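Local coordinates for protein fructosamine deglycase FrlB (Bacillus subtilis, PDB 3EUA) that converts a range of fructosamine 6-phosphates into glucose 6-phosphate and a free amino acid, at residues P42-F47 against I54-Y59; L176-D181 against A278-F283; E218-H223 against D308-E313. All coordinates share one frame; numbering follows the deposited sequence.

Contact 1 of 3, residues P42-F47 against I54-Y59; sequences PSKYVF and INSDLY
Lys44 and Ser56 supply the polar half of this contact, in which a helix packs against a neighbouring strand that runs almost antiparallel to it, at 163°. The ammonium nitrogen donates twice to the same residue: Lys44 NZ lies 2.7 Å from Ser56 OG and 2.8 Å from Ser56 O. The nitrogen stands above the plane of that carbonyl, 49° out of it. The lysine chain leaves the helix with CG anti to its backbone nitrogen and then bends at CB-CG (chi2 50°), which turns the amine toward the strand. A water extends the polar patch, donating to Ile54 O, also meeting Ser56 OG, and making a weak bond to Phe47 O.

The apolar half lies one helical turn along. Phe47 CE2 meets the branch methyl Ile54 CG2 at 3.7 Å, the two side chains slanting past each other, while Phe47 CB sits 3.8 Å from Ser56 CB. At the other end Lys44 CB approaches Leu58 CD1 at 4.3 Å.

Lys44 also forms salt bridges with Asp48 on its own helix and with Asp57 of the second subunit, so the contact borders the interface with the second subunit. Within the first SIS domain, strand 55-60 is an outer strand of the parallel sheet and pairs with strand 27-32, whose Val28 touches both Phe47 and Ile54; helix 137-153 packs against Ser43 of helix 41-50.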
# COMPACT_ATOMS: atom_id res chain seq x y z
N PRO A 42 4.56 -10.72 -0.18
CA PRO A 42 5.87 -11.33 -0.45
C PRO A 42 6.02 -11.76 -1.93
O PRO A 42 7.08 -11.63 -2.51
CB PRO A 42 5.86 -12.56 0.43
CG PRO A 42 4.87 -12.29 1.45
CD PRO A 42 3.85 -11.42 0.89
N SER A 43 4.93 -12.25 -2.53
CA SER A 43 4.98 -12.64 -3.94
C SER A 43 5.22 -11.45 -4.86
O SER A 43 5.81 -11.61 -5.94
CB SER A 43 3.72 -13.39 -4.32
OG SER A 43 3.72 -14.67 -3.68
N LYS A 44 4.67 -10.27 -4.50
CA LYS A 44 4.92 -9.04 -5.26
C LYS A 44 6.41 -8.70 -5.12
O LYS A 44 7.08 -8.36 -6.13
CB LYS A 44 3.96 -7.91 -4.82
CG LYS A 44 4.22 -6.49 -5.34
CD LYS A 44 4.43 -6.35 -6.82
CE LYS A 44 4.68 -4.88 -7.22
NZ LYS A 44 5.17 -4.73 -8.62
N TYR A 45 6.96 -8.84 -3.93
CA TYR A 45 8.37 -8.59 -3.72
C TYR A 45 9.22 -9.54 -4.57
O TYR A 45 10.16 -9.10 -5.22
CB TYR A 45 8.72 -8.74 -2.26
CG TYR A 45 10.10 -8.32 -1.93
CD1 TYR A 45 10.38 -7.01 -1.56
CD2 TYR A 45 11.14 -9.24 -1.94
CE1 TYR A 45 11.68 -6.62 -1.23
CE2 TYR A 45 12.40 -8.88 -1.61
CZ TYR A 45 12.67 -7.56 -1.26
OH TYR A 45 13.98 -7.21 -0.94
N VAL A 46 8.86 -10.84 -4.59
CA VAL A 46 9.55 -11.84 -5.41
C VAL A 46 9.53 -11.42 -6.87
O VAL A 46 10.57 -11.36 -7.53
CB VAL A 46 8.94 -13.28 -5.23
CG1 VAL A 46 9.50 -14.27 -6.24
CG2 VAL A 46 9.19 -13.80 -3.81
N PHE A 47 8.36 -11.11 -7.40
CA PHE A 47 8.28 -10.65 -8.78
C PHE A 47 9.13 -9.43 -9.05
O PHE A 47 9.79 -9.35 -10.09
CB PHE A 47 6.82 -10.37 -9.23
CG PHE A 47 6.22 -11.49 -9.99
CD1 PHE A 47 5.71 -12.59 -9.35
CD2 PHE A 47 6.23 -11.46 -11.38
CE1 PHE A 47 5.18 -13.65 -10.08
CE2 PHE A 47 5.69 -12.51 -12.10
CZ PHE A 47 5.18 -13.61 -11.45
N ILE A 54 7.73 -9.67 -16.65
CA ILE A 54 6.32 -9.67 -16.26
C ILE A 54 6.04 -8.57 -15.25
O ILE A 54 6.68 -8.49 -14.21
CB ILE A 54 5.90 -11.04 -15.68
CG1 ILE A 54 6.14 -12.17 -16.71
CG2 ILE A 54 4.43 -10.95 -15.24
CD1 ILE A 54 6.19 -13.59 -16.15
N ASN A 55 5.10 -7.70 -15.61
CA ASN A 55 4.60 -6.63 -14.76
C ASN A 55 3.75 -7.24 -13.66
O ASN A 55 2.95 -8.12 -13.95
CB ASN A 55 3.72 -5.69 -15.62
CG ASN A 55 3.02 -4.60 -14.83
OD1 ASN A 55 2.90 -4.64 -13.59
ND2 ASN A 55 2.54 -3.59 -15.56
N SER A 56 3.94 -6.81 -12.42
CA SER A 56 3.15 -7.31 -11.29
C SER A 56 2.42 -6.15 -10.60
O SER A 56 3.00 -5.07 -10.40
CB SER A 56 4.02 -8.03 -10.25
OG SER A 56 5.06 -7.18 -9.75
N ASP A 57 1.14 -6.36 -10.28
CA ASP A 57 0.35 -5.41 -9.52
C ASP A 57 -0.47 -6.18 -8.47
O ASP A 57 -0.72 -7.38 -8.60
CB ASP A 57 -0.55 -4.55 -10.41
CG ASP A 57 0.19 -3.43 -11.12
OD1 ASP A 57 0.72 -2.54 -10.45
OD2 ASP A 57 0.18 -3.40 -12.37
N LEU A 58 -0.82 -5.49 -7.39
CA LEU A 58 -1.57 -6.08 -6.30
C LEU A 58 -2.67 -5.17 -5.90
O LEU A 58 -2.44 -3.99 -5.68
CB LEU A 58 -0.63 -6.30 -5.12
CG LEU A 58 -1.13 -7.03 -3.86
CD1 LEU A 58 0.00 -7.75 -3.21
CD2 LEU A 58 -1.76 -6.11 -2.84
N TYR A 59 -3.88 -5.71 -5.78
CA TYR A 59 -5.04 -4.89 -5.39
C TYR A 59 -5.99 -5.68 -4.55
O TYR A 59 -6.05 -6.90 -4.64
CB TYR A 59 -5.87 -4.43 -6.60
CG TYR A 59 -5.10 -3.72 -7.68
CD1 TYR A 59 -4.72 -2.39 -7.53
CD2 TYR A 59 -4.76 -4.37 -8.86
CE1 TYR A 59 -3.98 -1.75 -8.52
CE2 TYR A 59 -4.04 -3.72 -9.87
CZ TYR A 59 -3.65 -2.42 -9.69
OH TYR A 59 -2.90 -1.77 -10.67
O HOH W 1 7.40 -7.61 -11.71

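Contact 2 of 3, residues L176-D181 against A278-F283; sequences LKQEAD and AASYDF
Gln178 and Tyr281 have equal surface buried here, with Glu179 next, and these three side chains define how a long helix meets the loop after strand 273-277. Gln178 stretches out from the helix, its chain straight from CB outward (chi2 179°), and brings its amide to the loop backbone: Gln178 NE2 donates to Ser280 O at 3.0 Å, with a fairly straight N-H...O angle of 160°. The acceptor lies in the glutamine amide plane, whereas the donor stands well above the plane of the Ser280 carbonyl. The same NE2 gives a second bond to a water that in turn donates to Ser280 OG, a hydroxyl also bonded to Asp277 O.

Tyr281 offers its edge. Gln178 NE2 passes 3.7 Å from Tyr281 CD1, and the phenol is taken by the next helix residue, Tyr281 OH donating to Glu179 OE2 at 2.7 Å. That oxygen lies in the ring plane and accepts through its anti lone pair, with carboxylate and ring planes 69° apart. Glu179 OE1 accepts from Asn182, so both oxygens are engaged. Were Glu179 an alanine, the phenol hydroxyl and the Asn182 amide would probably both lose this acceptor, and the ring would be less firmly fixed. The chemistry thus pairs a buried carboxylate-phenol bond with an amide-backbone bond at the more exposed edge, two polar links joining helix 158-190 to the second SIS domain's loop.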
# COMPACT_ATOMS: atom_id res chain seq x y z
N LEU A 176 8.81 -21.32 17.05
CA LEU A 176 7.68 -21.32 18.01
C LEU A 176 8.14 -21.65 19.42
O LEU A 176 7.69 -21.04 20.39
CB LEU A 176 6.59 -22.32 17.56
CG LEU A 176 5.92 -21.81 16.30
CD1 LEU A 176 5.06 -22.90 15.59
CD2 LEU A 176 5.11 -20.55 16.64
N LYS A 177 9.02 -22.64 19.53
CA LYS A 177 9.56 -23.09 20.81
C LYS A 177 10.36 -21.98 21.44
O LYS A 177 10.22 -21.65 22.62
CB LYS A 177 10.48 -24.30 20.56
CG LYS A 177 11.23 -24.88 21.75
CD LYS A 177 12.03 -26.12 21.27
CE LYS A 177 12.95 -26.76 22.33
NZ LYS A 177 14.17 -25.94 22.69
N GLN A 178 11.22 -21.40 20.63
CA GLN A 178 12.07 -20.33 21.08
C GLN A 178 11.31 -19.08 21.50
O GLN A 178 11.75 -18.35 22.39
CB GLN A 178 13.11 -20.01 19.98
CG GLN A 178 13.77 -18.66 20.04
CD GLN A 178 14.78 -18.47 18.92
OE1 GLN A 178 15.47 -19.41 18.52
NE2 GLN A 178 14.90 -17.24 18.44
N GLU A 179 10.15 -18.83 20.89
CA GLU A 179 9.34 -17.64 21.19
C GLU A 179 8.17 -17.81 22.18
O GLU A 179 7.50 -16.82 22.51
CB GLU A 179 8.74 -17.10 19.87
CG GLU A 179 9.76 -16.55 18.88
CD GLU A 179 10.27 -15.16 19.24
OE1 GLU A 179 10.28 -14.81 20.44
OE2 GLU A 179 10.68 -14.39 18.33
N ALA A 180 7.95 -19.03 22.64
CA ALA A 180 6.83 -19.35 23.54
C ALA A 180 6.71 -18.43 24.77
O ALA A 180 5.63 -17.97 25.10
CB ALA A 180 6.94 -20.80 23.96
N ASP A 181 7.82 -18.17 25.46
CA ASP A 181 7.76 -17.30 26.64
C ASP A 181 7.50 -15.85 26.22
O ASP A 181 6.76 -15.14 26.89
CB ASP A 181 9.04 -17.45 27.46
CG ASP A 181 9.15 -18.85 28.09
OD1 ASP A 181 8.12 -19.59 28.12
OD2 ASP A 181 10.25 -19.22 28.57
N ALA A 278 13.90 -12.26 12.39
CA ALA A 278 14.08 -13.51 11.66
C ALA A 278 15.53 -14.03 11.73
O ALA A 278 15.78 -15.22 11.59
CB ALA A 278 13.67 -13.33 10.21
N ALA A 279 16.47 -13.12 11.92
CA ALA A 279 17.87 -13.52 12.04
C ALA A 279 18.10 -14.38 13.28
O ALA A 279 19.09 -15.12 13.32
CB ALA A 279 18.76 -12.30 12.02
N SER A 280 17.20 -14.31 14.27
CA SER A 280 17.31 -15.12 15.50
C SER A 280 16.79 -16.54 15.30
O SER A 280 16.95 -17.35 16.19
CB SER A 280 16.60 -14.43 16.66
OG SER A 280 15.20 -14.38 16.47
N TYR A 281 16.17 -16.84 14.15
CA TYR A 281 15.67 -18.17 13.85
C TYR A 281 16.70 -18.95 13.06
O TYR A 281 17.71 -18.39 12.60
CB TYR A 281 14.31 -18.09 13.12
CG TYR A 281 13.31 -17.18 13.80
CD1 TYR A 281 13.18 -17.16 15.19
CD2 TYR A 281 12.45 -16.39 13.06
CE1 TYR A 281 12.26 -16.32 15.83
CE2 TYR A 281 11.50 -15.54 13.69
CZ TYR A 281 11.42 -15.51 15.07
OH TYR A 281 10.51 -14.70 15.68
N ASP A 282 16.46 -20.25 12.88
CA ASP A 282 17.40 -21.13 12.19
C ASP A 282 17.08 -21.36 10.72
O ASP A 282 16.23 -22.18 10.40
CB ASP A 282 17.42 -22.47 12.94
CG ASP A 282 18.39 -23.47 12.37
OD1 ASP A 282 19.05 -23.16 11.35
OD2 ASP A 282 18.48 -24.59 12.93
N PHE A 283 17.76 -20.64 9.84
CA PHE A 283 17.60 -20.76 8.39
C PHE A 283 18.79 -21.47 7.77
O PHE A 283 19.03 -21.34 6.58
CB PHE A 283 17.42 -19.37 7.76
CG PHE A 283 16.06 -18.74 8.03
CD1 PHE A 283 15.81 -18.05 9.21
CD2 PHE A 283 15.06 -18.81 7.08
CE1 PHE A 283 14.56 -17.49 9.44
CE2 PHE A 283 13.83 -18.25 7.31
CZ PHE A 283 13.57 -17.60 8.48
O HOH W 2 13.41 -15.18 18.99

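Contact 3 of 3, residues E218-H223 against D308-E313; sequences EMQWIH and DELAEE
Gln220 NE2, buried near the C-terminal end of helix 205-220, is held by two backbone carbonyls: it donates at 2.7 Å to the carbonyl O of Met219, a selenomethionine, and also to His316 O beyond the partner helix. The first bond is bent, with an N-H...O angle of 135°. The glutamine chain, bent at chi2 (-67°), folds back toward Met219 O. On the same amide, Gln220 OE1 accepts from Arg314, the residue following the helical segment 308-313.

With its polar ends thus engaged, the amide brushes Ala311 and Leu310 obliquely through its nitrogen and oxygen. Gln220 NE2 touches Ala311 CB at 3.5 Å, and Gln220 OE1 comes 3.6 Å from Ala311 CA and 3.8 Å from Leu310 CG. Beyond it, Ile222 and Leu310 point at each other tip to tip, Ile222 CD1 meeting Leu310 CD2 at 4.1 Å. Leu310 gets there with CG anti to its backbone nitrogen (chi1 -177°), and also rests on Leu216 and on Phe186 of helix 158-190. Across the two segments the contact is purely van der Waals.

Between Gln220 and Ile222, Trp221 leaves the helix with positive phi and turns elsewhere, its NE1 bonding Glu238 of the second subunit. The chemistry implies that a buried amide whose polar atoms are satisfied by neighbouring backbone and an arginine can pack against aliphatic groups, here joining the ends of two helices of the second SIS domain.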
# COMPACT_ATOMS: atom_id res chain seq x y z
N GLU A 218 -9.64 -6.71 13.54
CA GLU A 218 -10.70 -7.69 13.35
C GLU A 218 -10.94 -8.63 14.50
O GLU A 218 -12.07 -8.73 14.99
CB GLU A 218 -10.41 -8.57 12.13
CG GLU A 218 -11.51 -9.52 11.70
CD GLU A 218 -11.08 -10.46 10.56
OE1 GLU A 218 -9.88 -10.48 10.18
OE2 GLU A 218 -11.96 -11.20 10.06
N MSE A 219 -9.88 -9.27 14.95
CA MSE A 219 -10.02 -10.35 15.94
C MSE A 219 -9.81 -10.03 17.41
O MSE A 219 -9.95 -10.91 18.25
CB MSE A 219 -9.07 -11.47 15.51
CG MSE A 219 -9.29 -11.93 14.06
SE MSE A 219 -8.16 -13.46 13.52
CE MSE A 219 -8.28 -13.34 11.55
N GLN A 220 -9.46 -8.78 17.71
CA GLN A 220 -9.25 -8.35 19.09
C GLN A 220 -9.83 -7.00 19.40
O GLN A 220 -9.92 -6.63 20.58
CB GLN A 220 -7.72 -8.32 19.37
CG GLN A 220 -7.05 -9.67 19.42
CD GLN A 220 -7.50 -10.49 20.60
OE1 GLN A 220 -7.11 -10.25 21.73
NE2 GLN A 220 -8.33 -11.49 20.34
N TRP A 221 -10.29 -6.27 18.38
CA TRP A 221 -10.79 -4.91 18.53
C TRP A 221 -9.76 -4.00 19.20
O TRP A 221 -10.08 -3.26 20.11
CB TRP A 221 -12.13 -4.84 19.26
CG TRP A 221 -13.19 -5.71 18.70
CD1 TRP A 221 -13.27 -6.21 17.43
CD2 TRP A 221 -14.40 -6.04 19.34
NE1 TRP A 221 -14.44 -6.93 17.27
CE2 TRP A 221 -15.15 -6.84 18.44
CE3 TRP A 221 -14.93 -5.79 20.62
CZ2 TRP A 221 -16.41 -7.37 18.77
CZ3 TRP A 221 -16.18 -6.31 20.94
CH2 TRP A 221 -16.89 -7.10 20.01
N ILE A 222 -8.50 -4.14 18.77
CA ILE A 222 -7.39 -3.33 19.22
C ILE A 222 -7.01 -2.45 18.04
O ILE A 222 -6.84 -2.96 16.94
CB ILE A 222 -6.21 -4.19 19.65
CG1 ILE A 222 -6.60 -5.00 20.90
CG2 ILE A 222 -5.02 -3.35 19.97
CD1 ILE A 222 -5.57 -5.96 21.36
N HIS A 223 -6.88 -1.15 18.27
CA HIS A 223 -6.50 -0.24 17.19
C HIS A 223 -5.11 -0.59 16.71
O HIS A 223 -4.23 -0.91 17.51
CB HIS A 223 -6.51 1.21 17.67
CG HIS A 223 -7.84 1.66 18.17
ND1 HIS A 223 -8.93 1.82 17.34
CD2 HIS A 223 -8.25 2.05 19.40
CE1 HIS A 223 -9.97 2.23 18.04
NE2 HIS A 223 -9.58 2.40 19.30
N ASP A 308 -2.59 -15.95 19.75
CA ASP A 308 -3.25 -16.96 20.58
C ASP A 308 -3.16 -16.65 22.05
O ASP A 308 -4.18 -16.73 22.76
CB ASP A 308 -2.68 -18.37 20.31
CG ASP A 308 -3.09 -18.94 18.94
OD1 ASP A 308 -4.13 -18.53 18.34
OD2 ASP A 308 -2.38 -19.87 18.47
N GLU A 309 -1.97 -16.26 22.51
CA GLU A 309 -1.74 -15.87 23.90
C GLU A 309 -2.51 -14.59 24.30
O GLU A 309 -3.07 -14.48 25.40
CB GLU A 309 -0.24 -15.64 24.18
CG GLU A 309 0.65 -16.85 24.06
CD GLU A 309 0.35 -17.95 25.09
OE1 GLU A 309 -0.20 -17.68 26.19
OE2 GLU A 309 0.70 -19.11 24.82
N LEU A 310 -2.51 -13.62 23.39
CA LEU A 310 -3.18 -12.35 23.60
C LEU A 310 -4.68 -12.58 23.75
O LEU A 310 -5.28 -12.05 24.69
CB LEU A 310 -2.87 -11.41 22.44
CG LEU A 310 -3.43 -10.00 22.53
CD1 LEU A 310 -2.93 -9.24 23.76
CD2 LEU A 310 -3.12 -9.21 21.24
N ALA A 311 -5.26 -13.36 22.83
CA ALA A 311 -6.71 -13.66 22.84
C ALA A 311 -7.13 -14.32 24.18
O ALA A 311 -8.17 -14.01 24.73
CB ALA A 311 -7.09 -14.52 21.67
N GLU A 312 -6.30 -15.23 24.67
CA GLU A 312 -6.54 -15.91 25.93
C GLU A 312 -6.45 -14.92 27.09
O GLU A 312 -7.34 -14.89 27.93
CB GLU A 312 -5.54 -17.05 26.11
CG GLU A 312 -5.67 -17.81 27.43
CD GLU A 312 -4.60 -18.90 27.62
OE1 GLU A 312 -3.83 -19.20 26.65
OE2 GLU A 312 -4.54 -19.42 28.75
N GLU A 313 -5.40 -14.11 27.12
CA GLU A 313 -5.20 -13.12 28.19
C GLU A 313 -6.33 -12.10 28.26
O GLU A 313 -6.73 -11.71 29.34
CB GLU A 313 -3.88 -12.36 28.00
CG GLU A 313 -3.40 -11.62 29.23
CD GLU A 313 -3.03 -12.57 30.36
OE1 GLU A 313 -2.73 -13.74 30.06
OE2 GLU A 313 -3.03 -12.15 31.54

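From the N terminus, contact 1 comes first and closes a short loop, with six residues between its segments, joining helix 41-50 to strand 55-60 of the first SIS domain. It is complete before contact 2 opens on helix 158-190. Contacts 2 and 3 then interlock: 218-223 falls between the two halves of contact 2, and 308-313 follows both, so their loops of 96 and 84 residues cross. Together they tie helix 158-190, the loop after strand 273-277, helix 205-220 and helix 288-313 around the second domain. Contact 1 lies across the chain's centre, about 30 Å between centres from contact 3, yet both touch the second subunit, whereas contact 2 does not.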